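Local coordinates for protein P91 (Metagenome, PDB 4ZI5) that hydrolyses phosphotriesters as a promiscuous activity of a dienelactone hydrolase-like alpha/beta-hydrolase, at residues A[95-100]-A[130-135]; A[138-141]-A[146-149]; A[157-162]-A[185-190]. All blocks are in the same frame, centred on the assembly; numbering follows the deposited sequence.

Contact 1 of 3, residues A[95-100]-A[130-135]; sequences GYYGDR and FCFGGA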
loop_
_atom_site.group_PDB
_atom_site.type_symbol
_atom_site.label_atom_id
_atom_site.label_comp_id
_atom_site.label_asym_id
_atom_site.label_seq_id
_atom_site.Cartn_x
_atom_site.Cartn_y
_atom_site.Cartn_z
ATOM N N GLY A 95 14.862 10.718 26.433
ATOM C CA GLY A 95 15.995 11.498 25.976
ATOM C C GLY A 95 15.830 12.000 24.548
ATOM O O GLY A 95 16.093 13.180 24.253
ATOM N N TYR A 96 15.376 11.104 23.670
ATOM C CA TYR A 96 15.207 11.439 22.260
ATOM C C TYR A 96 13.996 12.338 22.062
ATOM O O TYR A 96 14.094 13.336 21.355
ATOM C CB TYR A 96 15.071 10.186 21.392
ATOM C CG TYR A 96 16.257 9.244 21.408
ATOM C CD1 TYR A 96 17.480 9.585 20.820
ATOM C CD2 TYR A 96 16.141 7.969 21.979
ATOM C CE1 TYR A 96 18.561 8.692 20.829
ATOM C CE2 TYR A 96 17.198 7.083 21.990
ATOM C CZ TYR A 96 18.407 7.434 21.412
ATOM O OH TYR A 96 19.439 6.494 21.451
ATOM N N TYR A 97 12.851 11.989 22.649
ATOM C CA TYR A 97 11.634 12.784 22.445
ATOM C C TYR A 97 11.780 14.198 23.024
ATOM O O TYR A 97 11.256 15.150 22.464
ATOM C CB TYR A 97 10.407 12.115 23.066
ATOM C CG TYR A 97 9.961 10.798 22.448
ATOM C CD1 TYR A 97 10.457 10.344 21.221
ATOM C CD2 TYR A 97 8.991 10.015 23.090
ATOM C CE1 TYR A 97 10.024 9.152 20.660
ATOM C CE2 TYR A 97 8.546 8.816 22.536
ATOM C CZ TYR A 97 9.070 8.393 21.315
ATOM O OH TYR A 97 8.645 7.215 20.754
ATOM N N GLY A 98 12.511 14.320 24.135
ATOM C CA GLY A 98 12.735 15.629 24.778
ATOM C C GLY A 98 13.837 16.486 24.150
ATOM O O GLY A 98 14.030 17.633 24.582
ATOM N N ASP A 99 14.573 15.939 23.161
ATOM C CA ASP A 99 15.607 16.691 22.457
ATOM C C ASP A 99 15.740 16.138 21.051
ATOM O O ASP A 99 16.600 15.313 20.770
ATOM C CB ASP A 99 16.933 16.608 23.223
ATOM C CG ASP A 99 18.025 17.492 22.636
ATOM O OD1 ASP A 99 17.904 18.062 21.518
ATOM O OD2 ASP A 99 19.042 17.605 23.337
ATOM N N ARG A 100 14.852 16.611 20.182
ATOM C CA ARG A 100 14.752 16.093 18.816
ATOM C C ARG A 100 15.965 16.455 17.966
ATOM O O ARG A 100 16.368 15.677 17.073
ATOM C CB ARG A 100 13.427 16.526 18.188
ATOM C CG ARG A 100 12.248 15.823 18.853
ATOM C CD ARG A 100 10.900 16.433 18.526
ATOM N NE ARG A 100 10.499 16.083 17.179
ATOM C CZ ARG A 100 9.328 16.375 16.623
ATOM N NH1 ARG A 100 9.106 15.985 15.367
ATOM N NH2 ARG A 100 8.382 17.046 17.291
ATOM N N PHE A 130 11.787 0.625 12.297
ATOM C CA PHE A 130 10.749 -0.159 12.984
ATOM C C PHE A 130 10.444 0.485 14.319
ATOM O O PHE A 130 11.349 0.684 15.107
ATOM C CB PHE A 130 11.230 -1.588 13.176
ATOM C CG PHE A 130 11.592 -2.242 11.883
ATOM C CD1 PHE A 130 12.849 -2.097 11.363
ATOM C CD2 PHE A 130 10.639 -2.962 11.158
ATOM C CE1 PHE A 130 13.177 -2.662 10.148
ATOM C CE2 PHE A 130 10.968 -3.564 9.964
ATOM C CZ PHE A 130 12.239 -3.396 9.444
ATOM N N CYS A 131 9.178 0.857 14.533
ATOM C CA CYS A 131 8.721 1.515 15.785
ATOM C C CYS A 131 9.424 2.832 16.007
ATOM O O CYS A 131 9.339 3.707 15.157
ATOM C CB CYS A 131 8.915 0.613 17.005
ATOM S SG CYS A 131 8.178 -0.913 16.652
ATOM N N PHE A 132 10.149 2.966 17.117
ATOM C CA PHE A 132 11.030 4.137 17.329
ATOM C C PHE A 132 11.949 4.420 16.131
ATOM O O PHE A 132 12.194 5.581 15.797
ATOM C CB PHE A 132 11.830 3.941 18.624
ATOM C CG PHE A 132 12.954 4.897 18.791
ATOM C CD1 PHE A 132 12.705 6.226 19.097
ATOM C CD2 PHE A 132 14.269 4.482 18.620
ATOM C CE1 PHE A 132 13.759 7.130 19.246
ATOM C CE2 PHE A 132 15.327 5.379 18.787
ATOM C CZ PHE A 132 15.071 6.698 19.098
ATOM N N GLY A 133 12.429 3.362 15.477
ATOM C CA GLY A 133 13.237 3.513 14.263
ATOM C C GLY A 133 12.480 4.102 13.091
ATOM O O GLY A 133 13.052 4.840 12.282
ATOM N N GLY A 134 11.185 3.804 12.999
ATOM C CA GLY A 134 10.334 4.464 12.034
ATOM C C GLY A 134 10.200 5.945 12.302
ATOM O O GLY A 134 10.352 6.777 11.393
ATOM N N ALA A 135 9.922 6.296 13.554
ATOM C CA ALA A 135 9.890 7.706 13.955
ATOM C C ALA A 135 11.221 8.404 13.653
ATOM O O ALA A 135 11.225 9.542 13.182
ATOM C CB ALA A 135 9.525 7.837 15.429
#

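Contact 2 of 3, residues A[138-141]-A[146-149]; sequences LELA and PLTA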
loop_
_atom_site.group_PDB
_atom_site.type_symbol
_atom_site.label_atom_id
_atom_site.label_comp_id
_atom_site.label_asym_id
_atom_site.label_seq_id
_atom_site.Cartn_x
_atom_site.Cartn_y
_atom_site.Cartn_z
ATOM N N LEU A 138 11.617 9.481 9.990
ATOM C CA LEU A 138 10.875 10.708 9.703
ATOM C C LEU A 138 11.584 11.946 10.264
ATOM O O LEU A 138 11.671 12.968 9.570
ATOM C CB LEU A 138 9.442 10.595 10.208
ATOM C CG LEU A 138 8.554 11.796 9.896
ATOM C CD1 LEU A 138 8.522 12.112 8.421
ATOM C CD2 LEU A 138 7.134 11.528 10.410
ATOM N N GLU A 139 12.124 11.844 11.480
ATOM C CA GLU A 139 12.965 12.920 12.039
ATOM C C GLU A 139 14.145 13.237 11.128
ATOM O O GLU A 139 14.414 14.408 10.809
ATOM C CB GLU A 139 13.465 12.567 13.459
ATOM C CG GLU A 139 12.362 12.450 14.507
ATOM C CD GLU A 139 11.556 13.709 14.586
ATOM O OE1 GLU A 139 12.133 14.708 15.043
ATOM O OE2 GLU A 139 10.350 13.715 14.189
ATOM N N LEU A 140 14.841 12.200 10.687
ATOM C CA LEU A 140 15.993 12.384 9.807
ATOM C C LEU A 140 15.609 13.013 8.473
ATOM O O LEU A 140 16.290 13.950 8.006
ATOM C CB LEU A 140 16.726 11.066 9.586
ATOM C CG LEU A 140 17.978 11.080 8.700
ATOM C CD1 LEU A 140 19.087 11.988 9.216
ATOM C CD2 LEU A 140 18.468 9.652 8.575
ATOM N N ALA A 141 14.520 12.534 7.870
ATOM C CA ALA A 141 14.038 13.149 6.627
ATOM C C ALA A 141 13.686 14.621 6.815
ATOM O O ALA A 141 13.953 15.429 5.928
ATOM C CB ALA A 141 12.843 12.382 6.063
ATOM N N PRO A 146 19.653 14.048 2.243
ATOM C CA PRO A 146 19.479 13.671 0.833
ATOM C C PRO A 146 19.135 12.179 0.640
ATOM O O PRO A 146 19.839 11.433 -0.063
ATOM C CB PRO A 146 20.841 14.045 0.208
ATOM C CG PRO A 146 21.795 13.784 1.309
ATOM C CD PRO A 146 21.087 14.233 2.576
ATOM N N LEU A 147 18.036 11.780 1.256
ATOM C CA LEU A 147 17.496 10.435 1.144
ATOM C C LEU A 147 16.553 10.340 -0.041
ATOM O O LEU A 147 15.748 11.230 -0.304
ATOM C CB LEU A 147 16.739 10.081 2.422
ATOM C CG LEU A 147 17.627 9.937 3.664
ATOM C CD1 LEU A 147 16.797 10.074 4.919
ATOM C CD2 LEU A 147 18.336 8.603 3.675
ATOM N N THR A 148 16.699 9.261 -0.787
ATOM C CA THR A 148 15.762 8.918 -1.860
ATOM C C THR A 148 14.381 8.473 -1.340
ATOM O O THR A 148 13.342 8.830 -1.902
ATOM C CB THR A 148 16.393 7.857 -2.764
ATOM O OG1 THR A 148 17.533 8.431 -3.394
ATOM C CG2 THR A 148 15.417 7.389 -3.849
ATOM N N ALA A 149 14.382 7.720 -0.249
ATOM C CA ALA A 149 13.161 7.169 0.288
ATOM C C ALA A 149 13.357 6.874 1.760
ATOM O O ALA A 149 14.472 6.563 2.205
ATOM C CB ALA A 149 12.810 5.861 -0.431
#

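Contact 3 of 3, residues A[157-162]-A[185-190]; sequences LLPEMA and DETMKA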
loop_
_atom_site.group_PDB
_atom_site.type_symbol
_atom_site.label_atom_id
_atom_site.label_comp_id
_atom_site.label_asym_id
_atom_site.label_seq_id
_atom_site.Cartn_x
_atom_site.Cartn_y
_atom_site.Cartn_z
ATOM N N LEU A 157 5.095 7.840 14.927
ATOM C CA LEU A 157 5.477 9.087 14.328
ATOM C C LEU A 157 5.089 10.274 15.208
ATOM O O LEU A 157 4.120 10.206 15.943
ATOM C CB LEU A 157 4.834 9.227 12.953
ATOM C CG LEU A 157 4.999 8.064 11.965
ATOM C CD1 LEU A 157 4.333 8.454 10.663
ATOM C CD2 LEU A 157 6.467 7.667 11.743
ATOM N N LEU A 158 5.891 11.333 15.162
ATOM C CA LEU A 158 5.589 12.600 15.834
ATOM C C LEU A 158 5.155 13.652 14.822
ATOM O O LEU A 158 5.657 13.666 13.703
ATOM C CB LEU A 158 6.850 13.122 16.571
ATOM C CG LEU A 158 7.177 12.535 17.945
ATOM C CD1 LEU A 158 7.616 11.085 17.889
ATOM C CD2 LEU A 158 8.264 13.357 18.643
ATOM N N PRO A 159 4.273 14.582 15.225
ATOM C CA PRO A 159 4.091 15.771 14.399
ATOM C C PRO A 159 5.406 16.534 14.262
ATOM O O PRO A 159 6.296 16.437 15.143
ATOM C CB PRO A 159 3.089 16.636 15.193
ATOM C CG PRO A 159 2.626 15.813 16.344
ATOM C CD PRO A 159 3.585 14.688 16.531
ATOM N N GLU A 160 5.518 17.293 13.186
ATOM C CA GLU A 160 6.776 17.996 12.878
ATOM C C GLU A 160 7.085 19.079 13.932
ATOM O O GLU A 160 6.202 19.514 14.646
ATOM C CB GLU A 160 6.696 18.632 11.495
ATOM C CG GLU A 160 5.845 19.912 11.460
ATOM C CD GLU A 160 5.487 20.404 10.072
ATOM O OE1 GLU A 160 4.638 21.330 9.999
ATOM O OE2 GLU A 160 6.047 19.909 9.058
ATOM N N MET A 161 8.346 19.495 13.985
ATOM C CA MET A 161 8.769 20.689 14.721
ATOM C C MET A 161 8.566 21.947 13.894
ATOM O O MET A 161 8.730 21.927 12.666
ATOM C CB MET A 161 10.271 20.623 15.045
ATOM C CG MET A 161 10.704 19.405 15.824
ATOM S SD MET A 161 12.458 19.493 16.228
ATOM C CE MET A 161 12.315 20.578 17.651
ATOM N N ALA A 162 8.278 23.071 14.560
ATOM C CA ALA A 162 8.313 24.375 13.879
ATOM C C ALA A 162 9.656 24.519 13.152
ATOM O O ALA A 162 10.712 24.273 13.740
ATOM C CB ALA A 162 8.124 25.528 14.876
ATOM N N ASP A 185 -5.067 8.448 15.907
ATOM C CA ASP A 185 -5.612 8.844 14.590
ATOM C C ASP A 185 -5.255 10.269 14.233
ATOM O O ASP A 185 -4.945 10.569 13.078
ATOM C CB ASP A 185 -7.151 8.756 14.576
ATOM C CG ASP A 185 -7.668 7.340 14.513
ATOM O OD1 ASP A 185 -6.883 6.424 14.201
ATOM O OD2 ASP A 185 -8.883 7.140 14.769
ATOM N N GLU A 186 -5.340 11.133 15.238
ATOM C CA GLU A 186 -5.065 12.548 15.108
ATOM C C GLU A 186 -3.624 12.775 14.648
ATOM O O GLU A 186 -3.369 13.657 13.847
ATOM C CB GLU A 186 -5.317 13.284 16.436
ATOM C CG GLU A 186 -6.797 13.416 16.833
ATOM C CD GLU A 186 -7.425 12.141 17.412
ATOM O OE1 GLU A 186 -6.710 11.336 18.054
ATOM O OE2 GLU A 186 -8.644 11.927 17.199
ATOM N N THR A 187 -2.697 11.967 15.163
ATOM C CA THR A 187 -1.299 12.071 14.784
ATOM C C THR A 187 -1.088 11.677 13.332
ATOM O O THR A 187 -0.448 12.436 12.580
ATOM C CB THR A 187 -0.405 11.224 15.693
ATOM O OG1 THR A 187 -0.678 11.551 17.058
ATOM C CG2 THR A 187 1.076 11.493 15.390
ATOM N N MET A 188 -1.672 10.546 12.920
ATOM C CA MET A 188 -1.604 10.104 11.525
ATOM C C MET A 188 -2.156 11.157 10.582
ATOM O O MET A 188 -1.558 11.439 9.549
ATOM C CB MET A 188 -2.357 8.792 11.296
ATOM C CG MET A 188 -1.726 7.568 11.938
ATOM S SD MET A 188 -0.018 7.200 11.465
ATOM C CE MET A 188 -0.139 7.502 9.696
ATOM N N LYS A 189 -3.305 11.713 10.924
ATOM C CA LYS A 189 -3.936 12.756 10.114
ATOM C C LYS A 189 -3.039 13.993 10.013
ATOM O O LYS A 189 -2.884 14.550 8.940
ATOM C CB LYS A 189 -5.299 13.137 10.720
ATOM C CG LYS A 189 -6.057 14.241 9.993
ATOM C CD LYS A 189 -6.609 13.760 8.656
ATOM C CE LYS A 189 -7.601 14.750 8.039
ATOM N NZ LYS A 189 -6.966 16.002 7.522
ATOM N N ALA A 190 -2.476 14.429 11.136
ATOM C CA ALA A 190 -1.587 15.598 11.147
ATOM C C ALA A 190 -0.375 15.368 10.246
ATOM O O ALA A 190 -0.032 16.217 9.425
ATOM C CB ALA A 190 -1.135 15.906 12.559
#

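Contact 1 of 3, residues A[95-100]-A[130-135]
The phenol OH of Y96 donates or accepts a hydrogen bond with H78 ND1, backed by a weak one to M77 O, so the far end of this ring is tied down while one face, near CD2, meets F132. The closest approach puts F132 CZ 3.3 Å from Y96 CD2, over that face of the tyrosine and offset toward the ring's rim. Centroids lie 4.8 Å apart with the planes at 38°, an oblique pairing. In F132, CG lies anti to the backbone N (chi1 167°), which carries the ring toward helix 90-97. Y97 comes in more loosely at the phenylalanine's edge, with CE1 4.3 Å from F132 CD1. Just before F132, C131 has a strained backbone with positive phi (61°) in the tight strand-to-helix turn. With G133 two residues on, the sequence and turn are consistent with the nucleophile elbow of the alpha/beta hydrolases, with cysteine as the probable nucleophile, as in dienelactone hydrolases. W103 of helix 100-115 meets all three aromatic rings. The contact thus brings the end of helix 90-97 onto the first turn of helix 132-142, just past strand 125-130, with helix 100-115 alongside.

Contact 2 of 3, residues A[138-141]-A[146-149]
Strand 125-130, helix 132-142 and strand 149-153 form a beta-alpha-beta crossover of the alpha/beta-hydrolase sheet, and this contact packs the last turn of the helix against the connection leading back into the sheet. L140 and L147 carry it, two buried leucines whose side chains cross at about a right angle. One methyl of L147 does the touching: CD1 lies 4.0 Å from L140 CD2 and 4.1 Å from L140 CG, reaching the branch point as well as one arm. L140 holds its CG anti to the backbone N (chi1 -179°), which carries the isobutyl group off the helix toward the loop. L147 takes the other choice, with CG anti to its carbonyl carbon (chi1 -68°), which brings CD1 against L140. The backbones come to 7.0 Å between the CA atoms of A141 and L147. Helix 100-115 adds A107 and the side chain of Q108 against L140, and L111 against L147. E139 instead takes part in salt bridges with R100, R104 and R142. Past L147 the chain joins the sheet, T148 pairing through its backbone with V125 and S171, and A149 with A127. At the margin of the leucine pair, L147 CD1 also reaches the helix backbone, 4.5 Å from A141 N.

Contact 3 of 3, residues A[157-162]-A[185-190]
An extended, non-helical run from L157 to A162 passes the first turns of helix 185-198, coming nearest where the CA atoms of P159 and A190 stand 6.5 Å apart. T187 does most of the work from the helix side. Its methyl, not its hydroxyl, faces the loop: CG2 is anti to the backbone N, and it sits 3.4 Å from L157 O, a close van der Waals approach of a methyl to a carbonyl oxygen. The same methyl also lies 4.2 Å from P159 CD, so it faces both the L157 carbonyl and the flank of the proline ring. No hydrogen bond joins the two segments; the contact is van der Waals. L157 also points its side chain toward the helix, but at 4.6 Å it is a looser neighbour. Its isobutyl group continues down to V174 of strand 171-177 and L138 of helix 132-142. M188 starts off away from the loop, and its long side chain packs on V174 and H176, so the two residues share the strand as a floor. Polar links farther along the helix reinforce the attachment: E160 OE1 forms a salt bridge with R197 NH1, and E160 N is hydrogen-bonded to E194 OE2. D185 and K189 pack against K189 and D185 of the second subunit. In topology, the excursion after strand 149-153 leans on the helix that follows strand 171-177, two neighbouring connections beyond adjacent parallel strands, as expected of the alpha/beta-hydrolase fold.

Overall arrangement
The three contacts follow one another from the N terminus without nesting or crossing. Contact 1 closes the longest loop, bringing the end of helix 90-97 to the start of helix 132-142 across helix 100-115 and strand 125-130. Contact 2 uses the later part of that same helix and closes a tight turn into strand 149-153. Contact 3 opens after that strand and spans strand 171-177 to reach helix 185-198. R100 joins them: its NH1 forms a salt bridge with E139 OE2 of contact 2 and probably a hydrogen bond with P159 O of contact 3. Helix 132-142 also reaches the loop of contact 3, so it connects all three.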